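Local atomic coordinates of RimK-related lysine biosynthesis protein (Thermococcus kodakarensis, PDB entry 5K2M), a protein that probably works as an ATP-grasp ligase of amino-acid biosynthesis in the LysX subfamily, binding ADP and magnesium ions in its nucleotide pocket. Residues 73-78 with 87-92; 81-86 with 239-244. One frame throughout, in Å; residues are numbered along the deposited sequence.

Contact 1 of 2, residues 73-78 with 87-92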
ATOM      1  N   SER A  73       4.612  21.813  35.080  1.00 37.15           N
ATOM      2  CA  SER A  73       4.496  20.657  34.180  1.00 37.75           C
ATOM      3  C   SER A  73       3.099  20.550  33.565  1.00 37.46           C
ATOM      4  O   SER A  73       2.139  21.110  34.098  1.00 35.23           O
ATOM      5  CB  SER A  73       4.827  19.371  34.946  1.00 38.89           C
ATOM      6  OG  SER A  73       3.789  19.024  35.854  1.00 38.78           O
ATOM      7  N   SER A  74       2.975  19.811  32.464  1.00 37.69           N
ATOM      8  CA  SER A  74       1.671  19.619  31.848  1.00 37.88           C
ATOM      9  C   SER A  74       0.681  18.920  32.788  1.00 38.42           C
ATOM     10  O   SER A  74      -0.494  19.284  32.850  1.00 37.45           O
ATOM     11  CB  SER A  74       1.779  18.865  30.512  1.00 38.15           C
ATOM     12  OG  SER A  74       2.325  17.573  30.667  1.00 39.85           O
ATOM     13  N   ARG A  75       1.154  17.926  33.518  1.00 40.12           N
ATOM     14  CA  ARG A  75       0.321  17.244  34.498  1.00 43.49           C
ATOM     15  C   ARG A  75      -0.219  18.219  35.567  1.00 40.10           C
ATOM     16  O   ARG A  75      -1.404  18.223  35.860  1.00 41.05           O
ATOM     17  CB  ARG A  75       1.100  16.077  35.133  1.00 48.87           C
ATOM     18  CG  ARG A  75       0.362  15.321  36.232  1.00 56.88           C
ATOM     19  CD  ARG A  75       0.776  15.809  37.621  1.00 66.63           C
ATOM     20  NE  ARG A  75      -0.134  15.392  38.694  1.00 71.86           N
ATOM     21  CZ  ARG A  75       0.044  15.651  39.993  1.00 72.70           C
ATOM     22  NH1 ARG A  75       1.106  16.334  40.415  1.00 70.48           N
ATOM     23  NH2 ARG A  75      -0.847  15.220  40.881  1.00 74.19           N
ATOM     24  N   LEU A  76       0.635  19.047  36.149  1.00 39.14           N
ATOM     25  CA  LEU A  76       0.169  19.980  37.180  1.00 38.08           C
ATOM     26  C   LEU A  76      -0.775  21.042  36.620  1.00 37.64           C
ATOM     27  O   LEU A  76      -1.823  21.340  37.220  1.00 36.56           O
ATOM     28  CB  LEU A  76       1.344  20.636  37.919  1.00 39.73           C
ATOM     29  CG  LEU A  76       0.931  21.484  39.127  1.00 39.90           C
ATOM     30  CD1 LEU A  76       0.089  20.689  40.116  1.00 40.38           C
ATOM     31  CD2 LEU A  76       2.161  22.003  39.821  1.00 42.74           C
ATOM     32  N   ILE A  77      -0.440  21.594  35.458  1.00 36.74           N
ATOM     33  CA  ILE A  77      -1.311  22.568  34.820  1.00 36.18           C
ATOM     34  C   ILE A  77      -2.707  21.973  34.571  1.00 37.52           C
ATOM     35  O   ILE A  77      -3.714  22.618  34.844  1.00 35.28           O
ATOM     36  CB  ILE A  77      -0.722  23.097  33.497  1.00 36.99           C
ATOM     37  CG1 ILE A  77       0.494  23.997  33.774  1.00 36.60           C
ATOM     38  CG2 ILE A  77      -1.780  23.872  32.711  1.00 35.44           C
ATOM     39  CD1 ILE A  77       1.474  24.063  32.620  1.00 37.05           C
ATOM     40  N   PHE A  78      -2.769  20.736  34.090  1.00 38.99           N
ATOM     41  CA  PHE A  78      -4.062  20.105  33.875  1.00 40.78           C
ATOM     42  C   PHE A  78      -4.817  19.859  35.182  1.00 39.37           C
ATOM     43  O   PHE A  78      -5.976  20.211  35.295  1.00 36.75           O
ATOM     44  CB  PHE A  78      -3.945  18.770  33.126  1.00 44.69           C
ATOM     45  CG  PHE A  78      -5.242  18.012  33.104  1.00 48.71           C
ATOM     46  CD1 PHE A  78      -6.371  18.585  32.516  1.00 53.84           C
ATOM     47  CD2 PHE A  78      -5.371  16.795  33.757  1.00 50.61           C
ATOM     48  CE1 PHE A  78      -7.592  17.922  32.529  1.00 57.19           C
ATOM     49  CE2 PHE A  78      -6.577  16.119  33.757  1.00 52.54           C
ATOM     50  CZ  PHE A  78      -7.690  16.682  33.149  1.00 54.77           C
ATOM     51  N   THR A  87     -10.043  19.468  43.218  1.00 39.24           N
ATOM     52  CA  THR A  87     -10.638  19.168  44.521  1.00 41.30           C
ATOM     53  C   THR A  87     -10.513  17.686  44.811  1.00 39.87           C
ATOM     54  O   THR A  87     -10.318  17.315  45.955  1.00 38.79           O
ATOM     55  CB  THR A  87     -12.085  19.676  44.796  1.00 43.22           C
ATOM     56  OG1 THR A  87     -13.038  18.615  44.658  1.00 51.96           O
ATOM     57  CG2 THR A  87     -12.456  20.826  43.992  1.00 39.77           C
ATOM     58  N   LEU A  88     -10.584  16.846  43.779  1.00 40.46           N
ATOM     59  CA  LEU A  88     -10.337  15.407  43.959  1.00 41.14           C
ATOM     60  C   LEU A  88      -8.973  15.143  44.600  1.00 43.20           C
ATOM     61  O   LEU A  88      -8.854  14.326  45.500  1.00 41.65           O
ATOM     62  CB  LEU A  88     -10.479  14.648  42.638  1.00 40.05           C
ATOM     63  CG  LEU A  88     -11.821  13.985  42.292  1.00 42.07           C
ATOM     64  CD1 LEU A  88     -13.001  14.429  43.142  1.00 41.48           C
ATOM     65  CD2 LEU A  88     -12.173  14.076  40.816  1.00 40.35           C
ATOM     66  N   ARG A  89      -7.940  15.851  44.170  1.00 45.65           N
ATOM     67  CA  ARG A  89      -6.629  15.628  44.768  1.00 48.82           C
ATOM     68  C   ARG A  89      -6.509  16.256  46.164  1.00 46.99           C
ATOM     69  O   ARG A  89      -5.787  15.742  47.005  1.00 45.14           O
ATOM     70  CB  ARG A  89      -5.518  16.097  43.829  1.00 53.61           C
ATOM     71  CG  ARG A  89      -4.266  15.255  43.978  1.00 62.51           C
ATOM     72  CD  ARG A  89      -3.432  15.197  42.717  1.00 66.21           C
ATOM     73  NE  ARG A  89      -4.048  14.407  41.650  1.00 68.52           N
ATOM     74  CZ  ARG A  89      -4.022  13.076  41.560  1.00 69.55           C
ATOM     75  NH1 ARG A  89      -3.438  12.332  42.493  1.00 73.15           N
ATOM     76  NH2 ARG A  89      -4.599  12.480  40.525  1.00 68.07           N
ATOM     77  N   LEU A  90      -7.228  17.354  46.411  1.00 45.99           N
ATOM     78  CA  LEU A  90      -7.249  17.987  47.735  1.00 47.68           C
ATOM     79  C   LEU A  90      -8.074  17.213  48.779  1.00 50.84           C
ATOM     80  O   LEU A  90      -7.789  17.289  49.973  1.00 50.86           O
ATOM     81  CB  LEU A  90      -7.782  19.417  47.645  1.00 46.43           C
ATOM     82  CG  LEU A  90      -6.880  20.400  46.904  1.00 46.11           C
ATOM     83  CD1 LEU A  90      -7.647  21.644  46.476  1.00 45.42           C
ATOM     84  CD2 LEU A  90      -5.659  20.751  47.742  1.00 47.53           C
ATOM     85  N   ALA A  91      -9.078  16.464  48.331  1.00 52.17           N
ATOM     86  CA  ALA A  91     -10.034  15.829  49.234  1.00 51.79           C
ATOM     87  C   ALA A  91      -9.371  14.774  50.095  1.00 52.42           C
ATOM     88  O   ALA A  91      -8.597  13.965  49.608  1.00 53.81           O
ATOM     89  CB  ALA A  91     -11.178  15.219  48.444  1.00 54.01           C
ATOM     90  N   GLY A  92      -9.658  14.799  51.388  1.00 52.48           N
ATOM     91  CA  GLY A  92      -8.997  13.903  52.326  1.00 54.33           C
ATOM     92  C   GLY A  92      -7.650  14.408  52.834  1.00 54.32           C
ATOM     93  O   GLY A  92      -7.177  13.926  53.860  1.00 55.36           O
TER
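The side chain of Arg75 starts opposite its own backbone N and then bends at chi2 (-98°), while that of Arg89 bends at chi3 (-71°); the two turns bring their ends together between helix 74-80 and helix 83-90. Arg75 NH2 does all the touching from its side, lying 3.2 Å from Arg89 CD. It sits over one face of the Arg89 guanidinium, whereas Arg89 CD and CZ come up to the edge of the Arg75 group. The planes are 70° apart, so this is an edge-to-face approach and not a parallel stack. At the start of the helix that carries Arg75, Ser73 is the N-cap, its OG accepting from Leu76 N at 3.2 Å. Each guanidinium is held by its own outside partners: Arg75 NH1 pairs with Glu223 OE1 and also reaches Phe221 O, and Arg89 NE pairs with Glu79 OE1. Arg61 of the second subunit packs on Arg89. Arg75 NH2 and Arg89 NE, 3.4 Å apart, are both donors and share no hydrogen bond, so at this surface contact the negative charge of the nearby glutamates would probably offset the mutual repulsion of the two guanidinium groups.

Contact 2 of 2, residues 81-86 with 239-244. With MG (magnesium ion), chain R; MG (magnesium ion), chain Q; ADP (adenosine-5'-diphosphate), chain O.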
ATOM      1  N   GLY A  81      -5.337  23.174  37.312  1.00 38.53           N
ATOM      2  CA  GLY A  81      -6.163  24.126  36.553  1.00 38.77           C
ATOM      3  C   GLY A  81      -7.627  23.749  36.369  1.00 39.12           C
ATOM      4  O   GLY A  81      -8.405  24.531  35.842  1.00 42.92           O
ATOM      5  N   ASP A  82      -8.000  22.544  36.775  1.00 38.41           N
ATOM      6  CA  ASP A  82      -9.362  22.076  36.656  1.00 38.41           C
ATOM      7  C   ASP A  82      -9.978  22.015  38.038  1.00 38.03           C
ATOM      8  O   ASP A  82      -9.448  21.328  38.911  1.00 40.02           O
ATOM      9  CB  ASP A  82      -9.387  20.684  36.012  1.00 39.77           C
ATOM     10  CG  ASP A  82     -10.786  20.228  35.712  1.00 39.93           C
ATOM     11  OD1 ASP A  82     -11.270  20.567  34.621  1.00 39.42           O
ATOM     12  OD2 ASP A  82     -11.430  19.610  36.588  1.00 40.40           O
ATOM     13  N   LYS A  83     -11.089  22.719  38.253  1.00 36.39           N
ATOM     14  CA  LYS A  83     -11.682  22.771  39.587  1.00 38.04           C
ATOM     15  C   LYS A  83     -11.949  21.371  40.120  1.00 38.49           C
ATOM     16  O   LYS A  83     -11.680  21.092  41.277  1.00 35.63           O
ATOM     17  CB  LYS A  83     -12.984  23.584  39.597  1.00 41.19           C
ATOM     18  CG  LYS A  83     -12.832  25.071  39.306  1.00 41.59           C
ATOM     19  CD  LYS A  83     -12.002  25.755  40.372  1.00 44.52           C
ATOM     20  CE  LYS A  83     -12.209  27.266  40.377  1.00 45.27           C
ATOM     21  NZ  LYS A  83     -11.733  27.919  39.124  1.00 43.26           N
ATOM     22  N   LEU A  84     -12.441  20.483  39.261  1.00 39.14           N
ATOM     23  CA  LEU A  84     -12.901  19.174  39.702  1.00 39.33           C
ATOM     24  C   LEU A  84     -11.743  18.230  39.954  1.00 37.39           C
ATOM     25  O   LEU A  84     -11.693  17.598  40.993  1.00 39.43           O
ATOM     26  CB  LEU A  84     -13.886  18.580  38.687  1.00 39.76           C
ATOM     27  CG  LEU A  84     -14.589  17.268  39.020  1.00 42.90           C
ATOM     28  CD1 LEU A  84     -15.010  17.195  40.478  1.00 45.87           C
ATOM     29  CD2 LEU A  84     -15.818  17.094  38.149  1.00 44.32           C
ATOM     30  N   PHE A  85     -10.813  18.132  39.012  1.00 37.64           N
ATOM     31  CA  PHE A  85      -9.609  17.306  39.218  1.00 38.57           C
ATOM     32  C   PHE A  85      -8.829  17.812  40.439  1.00 37.39           C
ATOM     33  O   PHE A  85      -8.329  17.012  41.242  1.00 38.44           O
ATOM     34  CB  PHE A  85      -8.697  17.295  37.984  1.00 38.44           C
ATOM     35  CG  PHE A  85      -9.074  16.287  36.930  1.00 39.09           C
ATOM     36  CD1 PHE A  85     -10.211  16.459  36.142  1.00 40.10           C
ATOM     37  CD2 PHE A  85      -8.257  15.177  36.689  1.00 41.03           C
ATOM     38  CE1 PHE A  85     -10.543  15.542  35.146  1.00 39.83           C
ATOM     39  CE2 PHE A  85      -8.587  14.246  35.708  1.00 41.71           C
ATOM     40  CZ  PHE A  85      -9.732  14.433  34.933  1.00 41.98           C
ATOM     41  N   ALA A  86      -8.755  19.129  40.610  1.00 35.72           N
ATOM     42  CA  ALA A  86      -8.047  19.685  41.770  1.00 36.50           C
ATOM     43  C   ALA A  86      -8.711  19.361  43.108  1.00 37.94           C
ATOM     44  O   ALA A  86      -8.001  18.969  44.048  1.00 37.97           O
ATOM     45  CB  ALA A  86      -7.817  21.177  41.633  1.00 35.91           C
ATOM     46  N   VAL A 239      -9.694  25.097  51.767  1.00 40.78           N
ATOM     47  CA  VAL A 239      -8.996  25.311  50.511  1.00 40.49           C
ATOM     48  C   VAL A 239     -10.020  25.236  49.391  1.00 40.58           C
ATOM     49  O   VAL A 239     -10.757  24.270  49.292  1.00 40.16           O
ATOM     50  CB  VAL A 239      -7.891  24.271  50.281  1.00 40.68           C
ATOM     51  CG1 VAL A 239      -7.197  24.532  48.947  1.00 41.57           C
ATOM     52  CG2 VAL A 239      -6.891  24.316  51.426  1.00 41.64           C
ATOM     53  N   ASN A 240     -10.065  26.267  48.561  1.00 39.86           N
ATOM     54  CA  ASN A 240     -11.072  26.366  47.523  1.00 39.78           C
ATOM     55  C   ASN A 240     -10.523  25.858  46.199  1.00 40.96           C
ATOM     56  O   ASN A 240     -11.114  24.990  45.545  1.00 41.52           O
ATOM     57  CB  ASN A 240     -11.545  27.811  47.373  1.00 38.71           C
ATOM     58  CG  ASN A 240     -12.399  28.011  46.135  1.00 40.70           C
ATOM     59  OD1 ASN A 240     -13.325  27.244  45.889  1.00 42.13           O
ATOM     60  ND2 ASN A 240     -12.083  29.029  45.344  1.00 38.71           N
ATOM     61  N   GLU A 241      -9.368  26.393  45.835  1.00 39.76           N
ATOM     62  CA  GLU A 241      -8.823  26.236  44.514  1.00 42.17           C
ATOM     63  C   GLU A 241      -7.311  26.383  44.545  1.00 38.93           C
ATOM     64  O   GLU A 241      -6.775  27.018  45.442  1.00 38.34           O
ATOM     65  CB  GLU A 241      -9.400  27.364  43.676  1.00 45.36           C
ATOM     66  CG  GLU A 241      -9.099  27.237  42.225  1.00 51.31           C
ATOM     67  CD  GLU A 241      -9.025  28.552  41.506  1.00 50.93           C
ATOM     68  OE1 GLU A 241      -8.956  29.644  42.119  1.00 51.38           O
ATOM     69  OE2 GLU A 241      -8.992  28.461  40.282  1.00 53.70           O
ATOM     70  N   VAL A 242      -6.637  25.810  43.554  1.00 40.09           N
ATOM     71  CA  VAL A 242      -5.216  26.070  43.301  1.00 41.14           C
ATOM     72  C   VAL A 242      -5.081  26.540  41.844  1.00 41.27           C
ATOM     73  O   VAL A 242      -5.927  26.217  41.022  1.00 42.72           O
ATOM     74  CB  VAL A 242      -4.349  24.824  43.590  1.00 42.86           C
ATOM     75  CG1 VAL A 242      -4.460  24.428  45.063  1.00 43.35           C
ATOM     76  CG2 VAL A 242      -4.755  23.649  42.715  1.00 42.88           C
ATOM     77  N   ASN A 243      -4.035  27.308  41.537  1.00 38.30           N
ATOM     78  CA  ASN A 243      -3.874  27.936  40.218  1.00 37.05           C
ATOM     79  C   ASN A 243      -2.449  27.769  39.703  1.00 37.65           C
ATOM     80  O   ASN A 243      -1.520  28.242  40.348  1.00 39.91           O
ATOM     81  CB  ASN A 243      -4.176  29.419  40.320  1.00 37.45           C
ATOM     82  CG  ASN A 243      -5.619  29.700  40.656  1.00 39.86           C
ATOM     83  OD1 ASN A 243      -6.488  29.695  39.772  1.00 39.86           O
ATOM     84  ND2 ASN A 243      -5.892  29.978  41.936  1.00 40.74           N
ATOM     85  N   PRO A 244      -2.265  27.101  38.548  1.00 37.40           N
ATOM     86  CA  PRO A 244      -0.926  26.817  38.021  1.00 37.75           C
ATOM     87  C   PRO A 244      -0.270  27.869  37.110  1.00 38.12           C
ATOM     88  O   PRO A 244       0.847  27.638  36.647  1.00 37.91           O
ATOM     89  CB  PRO A 244      -1.142  25.518  37.251  1.00 39.28           C
ATOM     90  CG  PRO A 244      -2.530  25.638  36.733  1.00 39.51           C
ATOM     91  CD  PRO A 244      -3.311  26.422  37.759  1.00 38.38           C
TER
HETATM   92 MG    MG R 304      -8.437  30.211  39.687  1.00 42.03          MG
HETATM   93 MG    MG Q 303      -9.609  31.844  42.500  1.00 37.02          MG
HETATM   94  PB  ADP O 301     -11.573  31.435  39.892  1.00 39.40           P
HETATM   95  O1B ADP O 301     -10.883  32.432  40.782  1.00 38.60           O
HETATM   96  O2B ADP O 301     -12.456  32.055  38.835  1.00 35.17           O
HETATM   97  O3B ADP O 301     -10.685  30.368  39.303  1.00 37.34           O
HETATM   98  PA  ADP O 301     -12.720  30.666  42.436  1.00 36.71           P
HETATM   99  O1A ADP O 301     -11.388  31.026  43.063  1.00 38.17           O
HETATM  100  O2A ADP O 301     -13.316  29.369  42.880  1.00 32.63           O
HETATM  101  O3A ADP O 301     -12.649  30.674  40.832  1.00 36.49           O
HETATM  102  O5' ADP O 301     -13.783  31.829  42.736  1.00 33.36           O
HETATM  103  C5' ADP O 301     -13.443  33.191  42.612  1.00 32.34           C
HETATM  104  C4' ADP O 301     -13.810  33.932  43.887  1.00 33.10           C
HETATM  105  O4' ADP O 301     -15.219  33.818  44.116  1.00 31.75           O
HETATM  106  C3' ADP O 301     -13.126  33.424  45.146  1.00 32.87           C
HETATM  107  O3' ADP O 301     -11.865  34.074  45.369  1.00 32.72           O
HETATM  108  C2' ADP O 301     -14.152  33.774  46.207  1.00 31.13           C
HETATM  109  O2' ADP O 301     -14.053  35.136  46.619  1.00 30.90           O
HETATM  110  C1' ADP O 301     -15.478  33.622  45.501  1.00 31.29           C
HETATM  111  N9  ADP O 301     -16.013  32.269  45.709  1.00 31.00           N
HETATM  112  C8  ADP O 301     -15.805  31.195  44.919  1.00 31.58           C
HETATM  113  N7  ADP O 301     -16.420  30.100  45.399  1.00 31.45           N
HETATM  114  C5  ADP O 301     -17.029  30.479  46.537  1.00 30.78           C
HETATM  115  C6  ADP O 301     -17.873  29.829  47.539  1.00 29.16           C
HETATM  116  N6  ADP O 301     -18.183  28.520  47.427  1.00 28.90           N
HETATM  117  N1  ADP O 301     -18.313  30.586  48.564  1.00 28.90           N
HETATM  118  C2  ADP O 301     -18.011  31.885  48.688  1.00 29.36           C
HETATM  119  N3  ADP O 301     -17.252  32.549  47.818  1.00 29.48           N
HETATM  120  C4  ADP O 301     -16.751  31.908  46.741  1.00 30.68           C
HETATM  121  O   HOH W   1     -10.448  23.216  43.040  1.00 37.38           O
HETATM  122  O   HOH W   2     -10.126  33.720  43.418  1.00 42.68           O
HETATM  123  O   HOH W   3      -8.361  29.193  37.729  1.00 45.03           O
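One face of the Glu241 carboxylate is met by Lys83: NZ donates to OE2 at 3.0 Å from 64° out of the plane, forming a salt bridge. The magnesium of chain R lies close to that plane instead, chelated by both oxygens and only 1.9 Å from Glu241 OE2. Glu241 OE1 also binds the magnesium of chain Q, at 2.3 Å, and thus bridges the two ions. Asn243 OD1 ligates the chain R magnesium at 2.0 Å, and its ND2 adds a weak bond back to Glu241 OE1. The Asn240 amide points ND2 at ADP O2A (2.8 Å, 170° at the hydrogen), with its rotation fixed by Gln162 NE2, which bonds to OD1. Bends at chi2 and chi4 carry Lys83 NZ to the diphosphate, where it donates to ADP O3B at 2.7 Å. This is the nucleotide and metal site of the ATP-grasp fold: Asp229, on the neighbouring strand 225-233, also serves as a magnesium ligand, and Asn240 and Glu241 both face it in a classic beta bulge. Away from the ligands, helix 83-90 meets strand 236-243 through apolar atoms, Ala86 CB lying 4.1 Å from Val242 CG2; the Val242 side chain also touches Ala80 and Phe221. Just before the helix, Pro244 CG packs against the backbone of Gly81, 3.8 Å from Gly81 N.

Contacts 1 and 2 have centres about 7 Å apart and share helix 83-90; their segments alternate along the chain. They touch directly. Phe78 and Phe85 meet edge-to-face, with Phe78 CE2 3.4 Å from Phe85 CE2, and Leu90 CD1 approaches Val239 CG1 to 3.8 Å. Pro244 CG also comes within 3.8 Å of Ile77 O. Only contact 2 handles the nucleotide: between nearest side-chain atoms, Arg89 stays about 11 Å from Lys83 and about 12 Å from Glu241, which places Arg89 outside the pocket. Both contacts reach the second subunit; in contact 2 its Arg61 packs on Phe85, and its Tyr58 OH bonds to OD1 of Asp82, the N-cap of the shared helix.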